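Local coordinates for protein phosphatidylinositol-specific phospholipase C1 (Streptomyces antibioticus, PDB 3H4X) that belongs to the phosphatidylinositol-specific phospholipase C enzymes, built on a barrel of mainly parallel strands wrapped by helices, at residues 40-45 with 81-86; 47-52 with 94-99. One frame throughout, in Å; residues are numbered along the deposited sequence.

Contact 1. Residues 40-45 with 81-86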
loop_
_atom_site.group_PDB
_atom_site.type_symbol
_atom_site.label_atom_id
_atom_site.label_comp_id
_atom_site.label_asym_id
_atom_site.label_seq_id
_atom_site.Cartn_x
_atom_site.Cartn_y
_atom_site.Cartn_z
ATOM N N TYR A 40 -3.607 9.867 6.361
ATOM C CA TYR A 40 -3.897 9.937 7.792
ATOM C C TYR A 40 -3.738 11.363 8.317
ATOM O O TYR A 40 -3.942 11.618 9.502
ATOM C CB TYR A 40 -2.933 9.021 8.554
ATOM C CG TYR A 40 -1.500 9.439 8.336
ATOM C CD1 TYR A 40 -0.901 10.374 9.164
ATOM C CD2 TYR A 40 -0.769 8.949 7.265
ATOM C CE1 TYR A 40 0.397 10.790 8.952
ATOM C CE2 TYR A 40 0.532 9.355 7.038
ATOM C CZ TYR A 40 1.112 10.281 7.891
ATOM O OH TYR A 40 2.404 10.722 7.702
ATOM N N GLU A 41 -3.361 12.292 7.445
ATOM C CA GLU A 41 -3.142 13.670 7.878
ATOM C C GLU A 41 -4.450 14.446 7.979
ATOM O O GLU A 41 -5.239 14.491 7.036
ATOM C CB GLU A 41 -2.153 14.381 6.954
ATOM C CG GLU A 41 -0.744 13.821 7.064
ATOM C CD GLU A 41 0.294 14.692 6.399
ATOM O OE1 GLU A 41 0.045 15.163 5.269
ATOM O OE2 GLU A 41 1.363 14.900 7.010
ATOM N N LYS A 42 -4.661 15.067 9.135
ATOM C CA LYS A 42 -5.898 15.787 9.410
ATOM C C LYS A 42 -6.150 16.918 8.409
ATOM O O LYS A 42 -7.297 17.262 8.128
ATOM C CB LYS A 42 -5.893 16.305 10.852
ATOM C CG LYS A 42 -5.980 15.192 11.895
ATOM C CD LYS A 42 -5.691 15.685 13.310
ATOM C CE LYS A 42 -4.197 15.811 13.572
ATOM N NZ LYS A 42 -3.912 16.149 14.995
ATOM N N GLU A 43 -5.077 17.479 7.860
ATOM C CA GLU A 43 -5.186 18.551 6.872
ATOM C C GLU A 43 -5.830 18.076 5.570
ATOM O O GLU A 43 -6.471 18.859 4.864
ATOM C CB GLU A 43 -3.808 19.152 6.589
ATOM C CG GLU A 43 -3.806 20.302 5.598
ATOM C CD GLU A 43 -2.403 20.773 5.263
ATOM O OE1 GLU A 43 -1.445 20.010 5.509
ATOM O OE2 GLU A 43 -2.258 21.904 4.752
ATOM N N LYS A 44 -5.652 16.799 5.247
ATOM C CA LYS A 44 -6.260 16.229 4.049
ATOM C C LYS A 44 -7.671 15.731 4.343
ATOM O O LYS A 44 -8.606 16.016 3.597
ATOM C CB LYS A 44 -5.420 15.072 3.505
ATOM C CG LYS A 44 -4.028 15.450 3.036
ATOM C CD LYS A 44 -3.476 14.375 2.104
ATOM C CE LYS A 44 -2.029 14.632 1.737
ATOM N NZ LYS A 44 -1.148 14.452 2.917
ATOM N N TYR A 45 -7.801 14.981 5.435
ATOM C CA TYR A 45 -9.054 14.348 5.826
ATOM C C TYR A 45 -9.238 14.508 7.323
ATOM O O TYR A 45 -8.400 14.067 8.108
ATOM C CB TYR A 45 -9.046 12.866 5.434
ATOM C CG TYR A 45 -9.031 12.662 3.938
ATOM C CD1 TYR A 45 -10.136 12.994 3.171
ATOM C CD2 TYR A 45 -7.911 12.151 3.289
ATOM C CE1 TYR A 45 -10.135 12.829 1.804
ATOM C CE2 TYR A 45 -7.900 11.978 1.912
ATOM C CZ TYR A 45 -9.015 12.317 1.175
ATOM O OH TYR A 45 -9.009 12.151 -0.192
ATOM N N GLY A 81 3.721 10.865 20.749
ATOM C CA GLY A 81 2.412 10.232 20.700
ATOM C C GLY A 81 2.130 9.805 19.267
ATOM O O GLY A 81 2.888 9.032 18.677
ATOM N N ASN A 82 1.040 10.321 18.710
ATOM C CA ASN A 82 0.675 10.110 17.313
ATOM C C ASN A 82 0.197 11.432 16.747
ATOM O O ASN A 82 -0.127 12.351 17.495
ATOM C CB ASN A 82 -0.447 9.079 17.186
ATOM C CG ASN A 82 -0.055 7.721 17.715
ATOM O OD1 ASN A 82 0.506 6.898 16.996
ATOM N ND2 ASN A 82 -0.357 7.474 18.984
ATOM N N ASN A 83 0.147 11.532 15.428
ATOM C CA ASN A 83 -0.407 12.701 14.775
ATOM C C ASN A 83 -1.162 12.192 13.561
ATOM O O ASN A 83 -0.575 11.926 12.511
ATOM C CB ASN A 83 0.705 13.686 14.401
ATOM C CG ASN A 83 0.177 14.960 13.772
ATOM O OD1 ASN A 83 -0.955 15.013 13.292
ATOM N ND2 ASN A 83 1.007 15.997 13.759
ATOM N N SER A 84 -2.468 12.008 13.730
ATOM C CA SER A 84 -3.253 11.278 12.753
ATOM C C SER A 84 -4.718 11.649 12.856
ATOM O O SER A 84 -5.156 12.249 13.845
ATOM C CB SER A 84 -3.121 9.776 13.003
ATOM O OG SER A 84 -3.940 9.391 14.096
ATOM N N ASN A 85 -5.473 11.263 11.834
ATOM C CA ASN A 85 -6.914 11.463 11.819
ATOM C C ASN A 85 -7.681 10.210 12.238
ATOM O O ASN A 85 -8.898 10.128 12.073
ATOM C CB ASN A 85 -7.372 11.942 10.442
ATOM C CG ASN A 85 -6.989 10.987 9.331
ATOM O OD1 ASN A 85 -6.614 9.840 9.580
ATOM N ND2 ASN A 85 -7.082 11.456 8.095
ATOM N N CYS A 86 -6.967 9.240 12.795
ATOM C CA CYS A 86 -7.576 7.978 13.210
ATOM C C CYS A 86 -8.219 8.114 14.589
ATOM O O CYS A 86 -7.659 8.773 15.469
ATOM C CB CYS A 86 -6.524 6.869 13.204
ATOM S SG CYS A 86 -5.638 6.749 11.629
HETATM O O HOH W 1 -2.204 15.119 10.864
#

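Contact 2. Residues 47-52 with 94-99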
loop_
_atom_site.group_PDB
_atom_site.type_symbol
_atom_site.label_atom_id
_atom_site.label_comp_id
_atom_site.label_asym_id
_atom_site.label_seq_id
_atom_site.Cartn_x
_atom_site.Cartn_y
_atom_site.Cartn_z
ATOM N N TYR A 47 -11.201 13.102 9.447
ATOM C CA TYR A 47 -11.175 11.777 10.057
ATOM C C TYR A 47 -10.717 10.764 9.027
ATOM O O TYR A 47 -10.928 10.953 7.827
ATOM C CB TYR A 47 -12.566 11.376 10.550
ATOM C CG TYR A 47 -13.075 12.218 11.694
ATOM C CD1 TYR A 47 -12.742 11.922 13.009
ATOM C CD2 TYR A 47 -13.901 13.308 11.458
ATOM C CE1 TYR A 47 -13.220 12.700 14.056
ATOM C CE2 TYR A 47 -14.375 14.087 12.491
ATOM C CZ TYR A 47 -14.034 13.779 13.782
ATOM O OH TYR A 47 -14.513 14.562 14.806
ATOM N N PHE A 48 -10.106 9.680 9.488
ATOM C CA PHE A 48 -9.713 8.631 8.562
ATOM C C PHE A 48 -10.923 8.100 7.790
ATOM O O PHE A 48 -10.793 7.680 6.643
ATOM C CB PHE A 48 -8.954 7.498 9.258
ATOM C CG PHE A 48 -8.202 6.628 8.299
ATOM C CD1 PHE A 48 -7.125 7.137 7.596
ATOM C CD2 PHE A 48 -8.594 5.321 8.060
ATOM C CE1 PHE A 48 -6.432 6.355 6.690
ATOM C CE2 PHE A 48 -7.900 4.533 7.155
ATOM C CZ PHE A 48 -6.819 5.052 6.473
ATOM N N ALA A 49 -12.103 8.138 8.407
ATOM C CA ALA A 49 -13.325 7.741 7.713
ATOM C C ALA A 49 -13.507 8.552 6.436
ATOM O O ALA A 49 -14.021 8.046 5.442
ATOM C CB ALA A 49 -14.538 7.905 8.620
ATOM N N ASP A 50 -13.108 9.820 6.470
ATOM C CA ASP A 50 -13.198 10.660 5.282
ATOM C C ASP A 50 -12.235 10.198 4.187
ATOM O O ASP A 50 -12.557 10.272 3.004
ATOM C CB ASP A 50 -12.955 12.128 5.627
ATOM C CG ASP A 50 -14.001 12.674 6.572
ATOM O OD1 ASP A 50 -15.206 12.455 6.316
ATOM O OD2 ASP A 50 -13.614 13.303 7.576
ATOM N N ALA A 51 -11.056 9.718 4.577
ATOM C CA ALA A 51 -10.129 9.146 3.601
ATOM C C ALA A 51 -10.760 7.902 2.974
ATOM O O ALA A 51 -10.699 7.702 1.759
ATOM C CB ALA A 51 -8.798 8.805 4.257
ATOM N N LEU A 52 -11.370 7.063 3.805
ATOM C CA LEU A 52 -12.025 5.865 3.297
ATOM C C LEU A 52 -13.192 6.205 2.374
ATOM O O LEU A 52 -13.421 5.527 1.373
ATOM C CB LEU A 52 -12.473 4.966 4.446
ATOM C CG LEU A 52 -11.318 4.332 5.224
ATOM C CD1 LEU A 52 -11.784 3.841 6.576
ATOM C CD2 LEU A 52 -10.685 3.192 4.434
ATOM N N GLU A 94 -19.854 5.270 15.476
ATOM C CA GLU A 94 -18.883 6.123 16.153
ATOM C C GLU A 94 -17.939 6.856 15.206
ATOM O O GLU A 94 -17.111 7.643 15.650
ATOM C CB GLU A 94 -18.046 5.311 17.147
ATOM C CG GLU A 94 -18.827 4.755 18.324
ATOM C CD GLU A 94 -17.926 4.212 19.421
ATOM O OE1 GLU A 94 -16.699 4.106 19.200
ATOM O OE2 GLU A 94 -18.445 3.894 20.511
ATOM N N LEU A 95 -18.040 6.595 13.908
ATOM C CA LEU A 95 -17.154 7.276 12.970
ATOM C C LEU A 95 -17.447 8.777 12.964
ATOM O O LEU A 95 -18.610 9.197 12.963
ATOM C CB LEU A 95 -17.265 6.677 11.569
ATOM C CG LEU A 95 -16.657 5.276 11.427
ATOM C CD1 LEU A 95 -17.058 4.651 10.104
ATOM C CD2 LEU A 95 -15.140 5.309 11.575
ATOM N N ARG A 96 -16.384 9.574 12.979
ATOM C CA ARG A 96 -16.492 11.028 13.047
ATOM C C ARG A 96 -17.114 11.478 14.366
ATOM O O ARG A 96 -18.013 12.323 14.376
ATOM C CB ARG A 96 -17.294 11.581 11.864
ATOM C CG ARG A 96 -16.755 11.170 10.509
ATOM C CD ARG A 96 -17.597 11.729 9.367
ATOM N NE ARG A 96 -17.015 11.329 8.095
ATOM C CZ ARG A 96 -17.207 10.146 7.526
ATOM N NH1 ARG A 96 -18.002 9.248 8.093
ATOM N NH2 ARG A 96 -16.598 9.863 6.382
ATOM N N THR A 97 -16.645 10.914 15.476
ATOM C CA THR A 97 -17.142 11.307 16.798
ATOM C C THR A 97 -16.065 11.426 17.874
ATOM O O THR A 97 -16.278 12.095 18.882
ATOM C CB THR A 97 -18.212 10.331 17.345
ATOM O OG1 THR A 97 -17.601 9.082 17.698
ATOM C CG2 THR A 97 -19.318 10.105 16.326
ATOM N N LYS A 98 -14.925 10.770 17.679
ATOM C CA LYS A 98 -13.944 10.629 18.758
ATOM C C LYS A 98 -12.723 11.522 18.590
ATOM O O LYS A 98 -12.500 12.099 17.527
ATOM C CB LYS A 98 -13.503 9.168 18.883
ATOM C CG LYS A 98 -14.647 8.208 19.152
ATOM C CD LYS A 98 -14.161 6.774 19.271
ATOM C CE LYS A 98 -13.134 6.632 20.381
ATOM N NZ LYS A 98 -12.659 5.230 20.535
ATOM N N SER A 99 -11.933 11.640 19.652
ATOM C CA SER A 99 -10.653 12.323 19.556
ATOM C C SER A 99 -9.751 11.540 18.609
ATOM O O SER A 99 -9.857 10.321 18.497
ATOM C CB SER A 99 -9.998 12.457 20.930
ATOM O OG SER A 99 -9.735 11.188 21.492
#

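Contact 1. Residues 40-45 with 81-86
Asn85 docks on Tyr40 and Tyr45 through two hydrogen bonds, pinning together two loops of the alpha/beta barrel, one following strand 31-36 and the other strand 73-74. Its side-chain ND2 gives a nearly straight bond to Tyr45 O, 2.9 Å away, with the acceptor close to the amide plane. The backbone N of Asn85 reaches Tyr40 O at 2.8 Å, but with an N-H...O angle of 130° that bond is bent. Asparagine suits the place because ND2 has a second hydrogen to give, and Ala39 O takes it. With Asn85 chi1 at 57°, its CG stands between its backbone N and carbonyl carbon, which folds the amide back against the carbonyl of Tyr40. Next to this grip, Ser84 CA makes a CA-H...O contact with Tyr40 O, and a water accepts from Lys42 N and donates to Asn83 OD1. Farther out, the long aliphatic chain of Lys42 runs over the other loop, CG lying 3.8 Å from Asn85 CB, while its ammonium pairs with Asp101; Lys42, Asn83 and Asp101 line a pocket holding an acetyl group. The Tyr40 ring, its hydroxyl bonded to Asp62, turns its edge to Asn83 O, 3.7 Å from CD1.

Contact 2. Residues 47-52 with 94-99
Arg96 grips Asp50 side-on in a salt bridge that ties helix 48-52 to the loop before helix 104-117, on the outside of the alpha/beta barrel. Both NE, at 2.8 Å, and NH2, at 2.9 Å, converge on Asp50 OD1. The oxygen lies in the guanidinium plane, but the two nitrogens approach it from above the carboxylate plane, the flat groups being turned 52° apart. Arginine fits here because its extended chain carries several donors: NH2 also pairs with Asp53, so its positive charge is probably shared between two carboxylates. The methyl of Ala49, a residue small enough to let the flat group lie close, sits over one face of the guanidinium, toward its rim, and that CB meets Leu95 CD2 at 4.0 Å. At the other end of the arginine, its CA sits squarely over the Tyr47 ring in a CH-pi contact, 3.5 Å from the centroid, while Lys98 O lies at the ring edge, 3.6 Å from Tyr47 CE1. Tyr47 is the N-cap residue of the helix, and Asp50 OD2 accepts from Tyr47 N, which helps fix the carboxylate for Arg96. Glu87 holds the loop: OE1 accepts from Arg96 N, OE2 from Thr97 N and Lys98 N.

In the fold
Contacts 1 and 2 lie with their centres about 10 Å apart, on the same side of the chain's centre. Their segments alternate along the sequence: 40-45 and 47-52 follow strand 31-36, whereas 81-86 and 94-99 belong to the long loop between strand 73-74 and helix 104-117. That loop is fastened twice to the connection leaving strand 31-36, first where Lys42 and Asn83 help line the pocket that holds an acetyl group and then at the surface, on helix 48-52 itself. The two meet where Phe48 N lies 2.9 Å from Asn85 O, a probable hydrogen bond, and where the Tyr45 ring packs on Ala51. Phe48 continues inward onto helix 104-117 and strand 58-64, joining both loops to the barrel wall.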